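Metallo-beta-lactamase (Chryseobacterium indologenes, PDB 3L6N) hydrolyses the beta-lactam ring of penicillins, cephalosporins and carbapenems with the help of two zinc ions, conferring resistance to these antibiotics. Local coordinates at residues T75-D80 with N102-K107; K121-R124 with E129-V132. One frame throughout, in Å; residues are numbered along the deposited sequence. Where two conformers were deposited one is given.

Contact 1 of 2, residues T75-D80 with N102-K107. With ZN (zinc ion), chain B; ZN (zinc ion), chain C.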
loop_
_atom_site.group_PDB
_atom_site.type_symbol
_atom_site.label_atom_id
_atom_site.label_comp_id
_atom_site.label_asym_id
_atom_site.label_seq_id
_atom_site.Cartn_x
_atom_site.Cartn_y
_atom_site.Cartn_z
ATOM N N THR A 75 0.902 -4.685 -1.334
ATOM C CA THR A 75 2.305 -4.274 -1.305
ATOM C C THR A 75 3.172 -5.062 -0.315
ATOM O O THR A 75 4.389 -4.865 -0.255
ATOM C CB THR A 75 2.507 -2.748 -1.131
ATOM O OG1 THR A 75 2.043 -2.347 0.161
ATOM C CG2 THR A 75 1.778 -1.969 -2.222
ATOM N N HIS A 76 2.532 -5.924 0.472
ATOM C CA HIS A 76 3.175 -7.080 1.132
ATOM C C HIS A 76 2.111 -7.928 1.832
ATOM O O HIS A 76 0.907 -7.674 1.652
ATOM C CB HIS A 76 4.413 -6.736 2.030
ATOM C CG HIS A 76 4.134 -5.885 3.235
ATOM N ND1 HIS A 76 4.030 -4.511 3.172
ATOM C CD2 HIS A 76 4.067 -6.207 4.548
ATOM C CE1 HIS A 76 3.838 -4.030 4.391
ATOM N NE2 HIS A 76 3.856 -5.039 5.243
ATOM N N SER A 77 2.533 -8.944 2.590
ATOM C CA SER A 77 1.589 -9.966 3.052
ATOM C C SER A 77 0.796 -9.627 4.305
ATOM O O SER A 77 -0.139 -10.346 4.636
ATOM C CB SER A 77 2.307 -11.292 3.297
ATOM O OG SER A 77 3.085 -11.216 4.486
ATOM N N HIS A 78 1.173 -8.555 4.997
ATOM C CA HIS A 78 0.589 -8.240 6.299
ATOM C C HIS A 78 -0.876 -7.814 6.242
ATOM O O HIS A 78 -1.397 -7.448 5.188
ATOM C CB HIS A 78 1.416 -7.159 6.997
ATOM C CG HIS A 78 2.729 -7.644 7.528
ATOM N ND1 HIS A 78 3.764 -6.786 7.840
ATOM C CD2 HIS A 78 3.167 -8.892 7.820
ATOM C CE1 HIS A 78 4.778 -7.492 8.317
ATOM N NE2 HIS A 78 4.448 -8.768 8.301
ATOM N N ASP A 79 -1.530 -7.869 7.397
ATOM C CA ASP A 79 -2.978 -7.593 7.502
ATOM C C ASP A 79 -3.418 -6.225 6.990
ATOM O O ASP A 79 -4.541 -6.084 6.496
ATOM C CB ASP A 79 -3.428 -7.700 8.956
ATOM C CG ASP A 79 -3.391 -9.111 9.497
ATOM O OD1 ASP A 79 -3.570 -9.240 10.727
ATOM O OD2 ASP A 79 -3.195 -10.086 8.744
ATOM N N ASP A 80 -2.546 -5.224 7.125
ATOM C CA ASP A 80 -2.834 -3.857 6.681
ATOM C C ASP A 80 -2.520 -3.651 5.202
ATOM O O ASP A 80 -2.619 -2.536 4.695
ATOM C CB ASP A 80 -2.073 -2.820 7.542
ATOM C CG ASP A 80 -0.564 -2.989 7.480
ATOM O OD1 ASP A 80 -0.071 -4.115 7.663
ATOM O OD2 ASP A 80 0.147 -1.971 7.268
ATOM N N ASN A 102 2.790 -14.058 -1.955
ATOM C CA ASN A 102 1.943 -15.239 -1.934
ATOM C C ASN A 102 2.529 -16.368 -1.111
ATOM O O ASN A 102 1.792 -17.056 -0.429
ATOM C CB ASN A 102 1.621 -15.717 -3.354
ATOM C CG ASN A 102 0.492 -14.921 -3.978
ATOM O OD1 ASN A 102 -0.387 -14.418 -3.274
ATOM N ND2 ASN A 102 0.505 -14.805 -5.300
ATOM N N GLU A 103 3.846 -16.550 -1.173
ATOM C CA GLU A 103 4.506 -17.576 -0.372
ATOM C C GLU A 103 4.313 -17.304 1.115
ATOM O O GLU A 103 4.092 -18.231 1.892
ATOM C CB GLU A 103 5.989 -17.627 -0.701
ATOM C CG GLU A 103 6.289 -18.358 -1.986
ATOM C CD GLU A 103 7.648 -18.002 -2.551
ATOM O OE1 GLU A 103 8.425 -17.278 -1.887
ATOM O OE2 GLU A 103 7.940 -18.454 -3.677
ATOM N N PHE A 104 4.383 -16.029 1.505
ATOM C CA PHE A 104 4.144 -15.650 2.895
ATOM C C PHE A 104 2.681 -15.851 3.303
ATOM O O PHE A 104 2.402 -16.351 4.384
ATOM C CB PHE A 104 4.539 -14.189 3.142
ATOM C CG PHE A 104 6.029 -13.949 3.250
ATOM C CD1 PHE A 104 6.507 -12.641 3.259
ATOM C CD2 PHE A 104 6.947 -14.998 3.351
ATOM C CE1 PHE A 104 7.863 -12.364 3.385
ATOM C CE2 PHE A 104 8.327 -14.740 3.471
ATOM C CZ PHE A 104 8.786 -13.411 3.489
ATOM N N LEU A 105 1.750 -15.447 2.437
ATOM C CA LEU A 105 0.330 -15.630 2.711
ATOM C C LEU A 105 -0.005 -17.103 2.922
ATOM O O LEU A 105 -0.676 -17.461 3.885
ATOM C CB LEU A 105 -0.522 -15.043 1.580
ATOM C CG LEU A 105 -0.536 -13.514 1.480
ATOM C CD1 LEU A 105 -1.113 -13.082 0.128
ATOM C CD2 LEU A 105 -1.299 -12.889 2.646
ATOM N N LYS A 106 0.494 -17.947 2.025
ATOM C CA LYS A 106 0.259 -19.385 2.115
ATOM C C LYS A 106 0.856 -19.972 3.409
ATOM O O LYS A 106 0.191 -20.736 4.117
ATOM C CB LYS A 106 0.824 -20.070 0.870
ATOM C CG LYS A 106 0.505 -21.549 0.742
ATOM C CD LYS A 106 -0.993 -21.810 0.574
ATOM C CE LYS A 106 -1.268 -23.194 -0.026
ATOM N NZ LYS A 106 -0.721 -24.325 0.788
ATOM N N LYS A 107 2.101 -19.605 3.710
ATOM C CA LYS A 107 2.784 -20.032 4.943
ATOM C C LYS A 107 1.975 -19.639 6.184
ATOM O O LYS A 107 1.901 -20.393 7.174
ATOM C CB LYS A 107 4.195 -19.419 4.986
ATOM C CG LYS A 107 4.981 -19.593 6.285
ATOM C CD LYS A 107 5.441 -21.017 6.485
ATOM C CE LYS A 107 6.570 -21.085 7.515
ATOM N NZ LYS A 107 6.048 -20.772 8.888
HETATM ZN ZN ZN B . 3.960 -4.852 7.330
HETATM ZN ZN ZN C . 2.167 -1.690 7.459
HETATM O O HOH W 1 2.548 -3.691 7.887
#
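Ser77, in the loop between the zinc ligands His76 and His78, meets Phe104 and Leu105 on helix 99-107. Its CB touches CB of Phe104, and Leu105 CD2 lies 4.0 Å from the same Ser77 CB. One atom further, OG of Ser77 sits between its own backbone N and carbonyl carbon (chi1 74°), which brings it to CB of Phe104 at 3.6 Å; the phenyl ring is met only obliquely, through CD1. The backbone joins in where CD2 of Leu105 comes within 3.4 Å of Ser77 O. The fit is van der Waals packing of CB and the hydroxyl and carbonyl oxygens of Ser77 against carbons of the helix, small in area and largely buried. The neighbours of Ser77 turn to the metals. His76 NE2 and His78 ND1 bind one zinc ion at 2.1 and 2.0 Å, with His139 as third protein ligand, while His78 NE2 is hydrogen-bonded to Glu173. Asp80 OD2 reaches the second zinc ion, which Cys158 and His200 also bind. A bridging solvent molecule, 1.9 Å from the first zinc ion, donates a hydrogen bond to Asp80 OD1. This is the His-X-His-X-Asp loop that supplies ligands to both metals in the dinuclear site of class B beta-lactamases.

Contact 2 of 2, residues K121-R124 with E129-V132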
loop_
_atom_site.group_PDB
_atom_site.type_symbol
_atom_site.label_atom_id
_atom_site.label_comp_id
_atom_site.label_asym_id
_atom_site.label_seq_id
_atom_site.Cartn_x
_atom_site.Cartn_y
_atom_site.Cartn_z
ATOM N N LYS A 121 7.431 -3.693 -14.416
ATOM C CA LYS A 121 6.733 -3.590 -15.699
ATOM C C LYS A 121 5.463 -2.778 -15.545
ATOM O O LYS A 121 4.732 -2.962 -14.564
ATOM C CB LYS A 121 6.380 -4.963 -16.258
ATOM C CG LYS A 121 7.586 -5.865 -16.495
ATOM C CD LYS A 121 7.300 -6.946 -17.507
ATOM C CE LYS A 121 7.149 -6.418 -18.939
ATOM N NZ LYS A 121 6.508 -7.444 -19.796
ATOM N N PRO A 122 5.184 -1.892 -16.516
ATOM C CA PRO A 122 3.943 -1.129 -16.460
ATOM C C PRO A 122 2.692 -2.008 -16.407
ATOM O O PRO A 122 2.590 -3.030 -17.101
ATOM C CB PRO A 122 3.958 -0.327 -17.776
ATOM C CG PRO A 122 5.411 -0.202 -18.122
ATOM C CD PRO A 122 6.023 -1.499 -17.667
ATOM N N TYR A 123 1.758 -1.616 -15.543
ATOM C CA TYR A 123 0.392 -2.108 -15.575
ATOM C C TYR A 123 -0.471 -0.989 -16.109
ATOM O O TYR A 123 -0.318 0.167 -15.687
ATOM C CB TYR A 123 -0.088 -2.467 -14.170
ATOM C CG TYR A 123 0.359 -3.826 -13.737
ATOM C CD1 TYR A 123 -0.385 -4.958 -14.061
ATOM C CD2 TYR A 123 1.544 -3.991 -13.017
ATOM C CE1 TYR A 123 0.037 -6.225 -13.680
ATOM C CE2 TYR A 123 1.967 -5.250 -12.627
ATOM C CZ TYR A 123 1.208 -6.359 -12.962
ATOM O OH TYR A 123 1.627 -7.610 -12.589
ATOM N N ARG A 124 -1.359 -1.332 -17.037
ATOM C CA ARG A 124 -2.287 -0.351 -17.616
ATOM C C ARG A 124 -3.702 -0.883 -17.530
ATOM O O ARG A 124 -3.996 -1.989 -18.001
ATOM C CB ARG A 124 -1.926 -0.057 -19.087
ATOM C CG ARG A 124 -0.547 0.531 -19.294
ATOM C CD ARG A 124 -0.245 0.735 -20.785
ATOM N NE ARG A 124 1.136 1.182 -20.964
ATOM C CZ ARG A 124 2.183 0.356 -21.035
ATOM N NH1 ARG A 124 2.018 -0.955 -20.927
ATOM N NH2 ARG A 124 3.403 0.848 -21.191
ATOM N N GLU A 129 -1.955 4.111 -15.545
ATOM C CA GLU A 129 -0.702 3.350 -15.580
ATOM C C GLU A 129 0.020 3.409 -14.247
ATOM O O GLU A 129 0.022 4.438 -13.577
ATOM C CB GLU A 129 0.198 3.924 -16.676
ATOM C CG GLU A 129 1.477 3.176 -16.959
ATOM C CD GLU A 129 2.384 3.958 -17.908
ATOM O OE1 GLU A 129 3.601 3.702 -17.908
ATOM O OE2 GLU A 129 1.878 4.833 -18.643
ATOM N N PHE A 130 0.640 2.296 -13.863
ATOM C CA PHE A 130 1.506 2.286 -12.677
ATOM C C PHE A 130 2.529 1.162 -12.781
ATOM O O PHE A 130 2.417 0.297 -13.645
ATOM C CB PHE A 130 0.667 2.159 -11.387
ATOM C CG PHE A 130 -0.321 1.028 -11.417
ATOM C CD1 PHE A 130 0.009 -0.214 -10.879
ATOM C CD2 PHE A 130 -1.586 1.198 -11.996
ATOM C CE1 PHE A 130 -0.906 -1.270 -10.910
ATOM C CE2 PHE A 130 -2.503 0.156 -12.030
ATOM C CZ PHE A 130 -2.163 -1.088 -11.493
ATOM N N VAL A 131 3.534 1.202 -11.911
ATOM C CA VAL A 131 4.582 0.181 -11.882
ATOM C C VAL A 131 4.755 -0.275 -10.438
ATOM O O VAL A 131 4.925 0.548 -9.554
ATOM C CB VAL A 131 5.928 0.729 -12.412
ATOM C CG1 VAL A 131 7.034 -0.351 -12.328
ATOM C CG2 VAL A 131 5.791 1.236 -13.852
ATOM N N VAL A 132 4.722 -1.583 -10.214
ATOM C CA VAL A 132 5.033 -2.133 -8.896
ATOM C C VAL A 132 6.506 -2.526 -8.914
ATOM O O VAL A 132 6.919 -3.316 -9.766
ATOM C CB VAL A 132 4.155 -3.352 -8.557
ATOM C CG1 VAL A 132 4.493 -3.869 -7.156
ATOM C CG2 VAL A 132 2.676 -3.006 -8.679
HETATM O O HOH W 2 4.641 -3.676 -12.084
HETATM O O HOH W 3 3.798 3.563 -20.804
#
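The beta hairpin formed by strands 122-125 and 128-133 lies at the edge of the five-stranded sheet, and its register is set by the hydrogen-bonded pair Tyr123 and Phe130. Tyr123 N donates to Phe130 O at 2.8 Å, almost straight; the return bond from Phe130 N to Tyr123 O is 3.0 Å. On the face of this pair, CB of Tyr123 rests over the Phe130 ring in a CH-pi contact, 3.8 Å from its centroid and off toward the rim. The ring planes are nearly parallel (14°), but the rings are too offset to stack face on face. In the conformer given, Tyr123 OH is hydrogen-bonded to Lys118 N. The other face carries Pro122, Val131, Arg124 and Glu129. Glu129 CG stands anti to its own N (chi1 -174°), and its extended chain runs along Arg124, CG to CG 4.1 Å. Pro122 CB lies over one face of the Arg124 guanidinium. The charges stop short of a salt bridge, but a water takes a bond from Arg124 NH2 at 2.8 Å and gives a weak one to Glu129 OE1. The result is an antiparallel edge hairpin whose Tyr123-Phe130 side turns to Phe73, with Phe45 also against Phe130, while the Arg124-Glu129 side lies toward the protein surface.

In the fold
Contact 1 is buried and contact 2 lies at the surface; their centres are about 21 Å apart, and the two do not touch. They share no helix or strand: residues 75-80 form a loop after strand 69-73 and meet a helix, whereas 121-124 and 129-132 are partner strands. In contact 1 the metal ligands all come from the loop, and loop and helix are joined by van der Waals packing. Contact 2 is tied by two backbone hydrogen bonds and CH-pi packing, with water between its charged side chains, away from the zinc site. Strand 69-73 relates the two: it leads into the metal-binding loop, and its Phe73 packs against Tyr123 and Phe130 of the hairpin.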